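Local atomic coordinates of putative pyrroline carboxylate reductase (Streptococcus pyogenes, PDB entry 2AMF), a protein that probably catalyses the NAD(P)H-dependent reduction of 1-pyrroline-5-carboxylate to L-proline, the last step of proline biosynthesis from glutamate semialdehyde. Residues L108-P113 and I153-F158. Numbering follows the deposited sequence.
With PRO (proline), chain S.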
ATOM      1  N   LEU E 108     -45.032  13.941  15.330  1.00 32.70           N
ATOM      2  CA  LEU E 108     -43.979  12.913  15.323  1.00 32.00           C
ATOM      3  C   LEU E 108     -42.681  13.544  15.704  1.00 31.34           C
ATOM      4  O   LEU E 108     -42.405  14.690  15.310  1.00 31.68           O
ATOM      5  CB  LEU E 108     -43.834  12.236  13.951  1.00 31.71           C
ATOM      6  CG  LEU E 108     -45.073  11.574  13.326  1.00 31.17           C
ATOM      7  CD1 LEU E 108     -44.824  11.263  11.871  1.00 31.73           C
ATOM      8  CD2 LEU E 108     -45.475  10.309  14.078  1.00 30.84           C
ATOM      9  N   LEU E 109     -41.894  12.805  16.481  1.00 30.43           N
ATOM     10  CA  LEU E 109     -40.602  13.283  16.952  1.00 30.06           C
ATOM     11  C   LEU E 109     -39.526  12.261  16.701  1.00 29.55           C
ATOM     12  O   LEU E 109     -39.776  11.054  16.716  1.00 29.40           O
ATOM     13  CB  LEU E 109     -40.640  13.642  18.447  1.00 29.51           C
ATOM     14  CG  LEU E 109     -41.689  14.704  18.814  1.00 29.47           C
ATOM     15  CD1 LEU E 109     -42.933  14.040  19.406  1.00 29.95           C
ATOM     16  CD2 LEU E 109     -41.136  15.702  19.798  1.00 30.13           C
ATOM     17  N   ARG E 110     -38.319  12.742  16.445  1.00 28.85           N
ATOM     18  CA  ARG E 110     -37.192  11.824  16.368  1.00 28.97           C
ATOM     19  C   ARG E 110     -36.216  12.057  17.488  1.00 28.12           C
ATOM     20  O   ARG E 110     -35.915  13.201  17.829  1.00 28.49           O
ATOM     21  CB  ARG E 110     -36.460  11.970  15.044  1.00 28.99           C
ATOM     22  CG  ARG E 110     -37.020  11.127  13.963  1.00 29.51           C
ATOM     23  CD  ARG E 110     -36.185  11.320  12.711  1.00 30.67           C
ATOM     24  NE  ARG E 110     -34.949  10.526  12.698  1.00 29.81           N
ATOM     25  CZ  ARG E 110     -34.008  10.639  11.758  1.00 31.15           C
ATOM     26  NH1 ARG E 110     -34.154  11.515  10.759  1.00 30.45           N
ATOM     27  NH2 ARG E 110     -32.920   9.876  11.801  1.00 31.32           N
ATOM     28  N   ILE E 111     -35.711  10.968  18.048  1.00 27.53           N
ATOM     29  CA  ILE E 111     -34.560  11.055  18.944  1.00 26.81           C
ATOM     30  C   ILE E 111     -33.394  10.189  18.453  1.00 26.81           C
ATOM     31  O   ILE E 111     -33.586   9.204  17.711  1.00 26.47           O
ATOM     32  CB  ILE E 111     -34.918  10.726  20.424  1.00 26.60           C
ATOM     33  CG1 ILE E 111     -35.336   9.258  20.591  1.00 26.53           C
ATOM     34  CG2 ILE E 111     -35.959  11.714  20.978  1.00 25.52           C
ATOM     35  CD1 ILE E 111     -35.508   8.836  22.078  1.00 25.91           C
ATOM     36  N   MET E 112     -32.187  10.569  18.841  1.00 25.91           N
ATOM     37  CA  MET E 112     -31.033   9.718  18.605  1.00 26.26           C
ATOM     38  C   MET E 112     -30.244   9.661  19.891  1.00 26.40           C
ATOM     39  O   MET E 112     -29.475  10.572  20.188  1.00 26.29           O
ATOM     40  CB  MET E 112     -30.159  10.183  17.411  1.00 25.77           C
ATOM     41  CG  MET E 112     -28.901   9.251  17.097  1.00 23.42           C
ATOM     42  SD  MET E 112     -29.238   7.473  17.125  1.00 15.64           S
ATOM     43  CE  MET E 112     -30.384   7.343  15.759  1.00 20.80           C
ATOM     44  N   PRO E 113     -30.491   8.610  20.687  1.00 26.76           N
ATOM     45  CA  PRO E 113     -29.829   8.359  21.975  1.00 27.12           C
ATOM     46  C   PRO E 113     -28.585   7.473  21.777  1.00 27.55           C
ATOM     47  O   PRO E 113     -28.265   7.087  20.641  1.00 27.73           O
ATOM     48  CB  PRO E 113     -30.917   7.619  22.781  1.00 26.58           C
ATOM     49  CG  PRO E 113     -31.669   6.808  21.686  1.00 26.11           C
ATOM     50  CD  PRO E 113     -31.506   7.580  20.374  1.00 26.80           C
ATOM     51  N   ILE E 153     -31.267  19.489  17.500  1.00 35.83           N
ATOM     52  CA  ILE E 153     -30.560  19.246  16.246  1.00 35.53           C
ATOM     53  C   ILE E 153     -31.567  19.249  15.075  1.00 35.60           C
ATOM     54  O   ILE E 153     -32.609  18.595  15.152  1.00 35.85           O
ATOM     55  CB  ILE E 153     -29.835  17.853  16.290  1.00 35.45           C
ATOM     56  CG1 ILE E 153     -28.830  17.757  17.465  1.00 35.93           C
ATOM     57  CG2 ILE E 153     -29.163  17.503  14.964  1.00 34.97           C
ATOM     58  CD1 ILE E 153     -27.674  18.772  17.418  1.00 36.79           C
ATOM     59  N   SER E 154     -31.263  19.975  14.001  1.00 34.95           N
ATOM     60  CA  SER E 154     -32.088  19.939  12.795  1.00 34.68           C
ATOM     61  C   SER E 154     -32.111  18.550  12.221  1.00 34.14           C
ATOM     62  O   SER E 154     -31.105  17.824  12.301  1.00 34.63           O
ATOM     63  CB  SER E 154     -31.522  20.860  11.732  1.00 34.78           C
ATOM     64  OG  SER E 154     -31.672  22.184  12.144  1.00 36.72           O
ATOM     65  N   GLU E 155     -33.222  18.183  11.596  1.00 33.22           N
ATOM     66  CA  GLU E 155     -33.327  16.842  11.056  1.00 33.18           C
ATOM     67  C   GLU E 155     -32.261  16.544  10.007  1.00 32.74           C
ATOM     68  O   GLU E 155     -31.795  15.415   9.937  1.00 33.11           O
ATOM     69  CB  GLU E 155     -34.723  16.530  10.513  1.00 33.44           C
ATOM     70  CG  GLU E 155     -35.041  15.033  10.656  1.00 35.16           C
ATOM     71  CD  GLU E 155     -36.253  14.548   9.863  1.00 36.01           C
ATOM     72  OE1 GLU E 155     -36.957  15.353   9.226  1.00 37.03           O
ATOM     73  OE2 GLU E 155     -36.498  13.324   9.878  1.00 37.89           O
ATOM     74  N   LYS E 156     -31.877  17.546   9.208  1.00 31.51           N
ATOM     75  CA  LYS E 156     -30.871  17.362   8.157  1.00 31.49           C
ATOM     76  C   LYS E 156     -29.506  16.928   8.740  1.00 30.81           C
ATOM     77  O   LYS E 156     -28.673  16.366   8.019  1.00 30.55           O
ATOM     78  CB  LYS E 156     -30.694  18.643   7.311  1.00 31.60           C
ATOM     79  CG  LYS E 156     -30.280  19.869   8.108  1.00 33.70           C
ATOM     80  CD  LYS E 156     -29.877  21.024   7.210  1.00 38.61           C
ATOM     81  CE  LYS E 156     -30.133  22.365   7.885  1.00 41.44           C
ATOM     82  NZ  LYS E 156     -29.131  22.706   8.929  1.00 43.79           N
ATOM     83  N   ASP E 157     -29.308  17.172  10.040  1.00 29.64           N
ATOM     84  CA  ASP E 157     -28.075  16.813  10.735  1.00 28.61           C
ATOM     85  C   ASP E 157     -28.182  15.509  11.535  1.00 28.58           C
ATOM     86  O   ASP E 157     -27.226  15.125  12.236  1.00 28.68           O
ATOM     87  CB  ASP E 157     -27.641  17.961  11.653  1.00 28.57           C
ATOM     88  CG  ASP E 157     -27.203  19.211  10.878  1.00 29.49           C
ATOM     89  OD1 ASP E 157     -26.621  19.080   9.778  1.00 29.25           O
ATOM     90  OD2 ASP E 157     -27.438  20.336  11.374  1.00 30.86           O
ATOM     91  N   PHE E 158     -29.329  14.828  11.457  1.00 27.64           N
ATOM     92  CA  PHE E 158     -29.509  13.605  12.249  1.00 27.25           C
ATOM     93  C   PHE E 158     -28.580  12.440  11.907  1.00 27.47           C
ATOM     94  O   PHE E 158     -28.168  11.719  12.820  1.00 26.32           O
ATOM     95  CB  PHE E 158     -30.966  13.137  12.302  1.00 26.84           C
ATOM     96  CG  PHE E 158     -31.661  13.491  13.596  1.00 25.88           C
ATOM     97  CD1 PHE E 158     -31.795  14.830  13.990  1.00 23.86           C
ATOM     98  CD2 PHE E 158     -32.153  12.485  14.437  1.00 23.89           C
ATOM     99  CE1 PHE E 158     -32.404  15.151  15.181  1.00 23.39           C
ATOM    100  CE2 PHE E 158     -32.786  12.792  15.622  1.00 21.40           C
ATOM    101  CZ  PHE E 158     -32.914  14.119  16.004  1.00 23.67           C
TER
HETATM  102  N   PRO S4244     -27.504   2.388  20.597  1.00 52.23           N
HETATM  103  CA  PRO S4244     -28.295   2.461  19.374  1.00 52.62           C
HETATM  104  C   PRO S4244     -29.188   3.702  19.127  1.00 52.55           C
HETATM  105  O   PRO S4244     -28.829   4.851  19.381  1.00 51.71           O
HETATM  106  CB  PRO S4244     -29.066   1.133  19.392  1.00 52.43           C
HETATM  107  CG  PRO S4244     -28.056   0.158  20.064  1.00 52.20           C
HETATM  108  CD  PRO S4244     -26.985   1.025  20.770  1.00 52.28           C
HETATM  109  OXT PRO S4244     -30.303   3.592  18.616  1.00 53.20           O
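Arg-110 and Met-112 on strand 108-112 meet Glu-155 and Phe-158 where a short 3-10 turn leads into helix 158-185. The backbones stay apart: Arg-110 CA lies 8.3 Å from Glu-155 CA, and Met-112 CA lies 7.6 Å from Phe-158 CA. Side chains fill the gap. The strand belongs to the mixed sheet of the Rossmann-type nucleotide-binding domain. The loop 153-158 follows strand 148-152 of the same sheet and leads into helix 158-185, so the contact ties the sheet to the start of that helix.

Phe-158 carries most of the apolar contact. Its ring lies beside the strand, with CZ 3.6 Å from the backbone O of Arg-110. Met-112 CB packs 4.1 Å from Phe-158 CE2. Ala-125 and Thr-127 of strand 122-128 also touch the ring.

The Arg-110 side chain bends at chi3 (81°) and runs past the ring in the opposite direction. Phe-158 CD2 sits over one face of the guanidinium, offset toward its rim, 3.7 Å from CZ of Arg-110. The two planes are 51° apart, so this is not a parallel stack.

Glu-155 reaches the guanidinium with a chain extended beyond CG. It arrives at the edge, near the guanidinium plane. Its OE2 also accepts a bond from the backbone N of Leu-95, so one oxygen links the strand side chain to helix 95-102.

At the C-terminal end of the strand, Met-112 SD is 3.5 Å from O of a bound proline, the product of the predicted reaction. Ala-91, an NADP(+)-binding residue, touches the same methionine.

The salt bridge is a single hydrogen bond, from Arg-110 NH1 to the anti side of Glu-155 OE2, 3.1 Å long with an N-H...O angle of 159°.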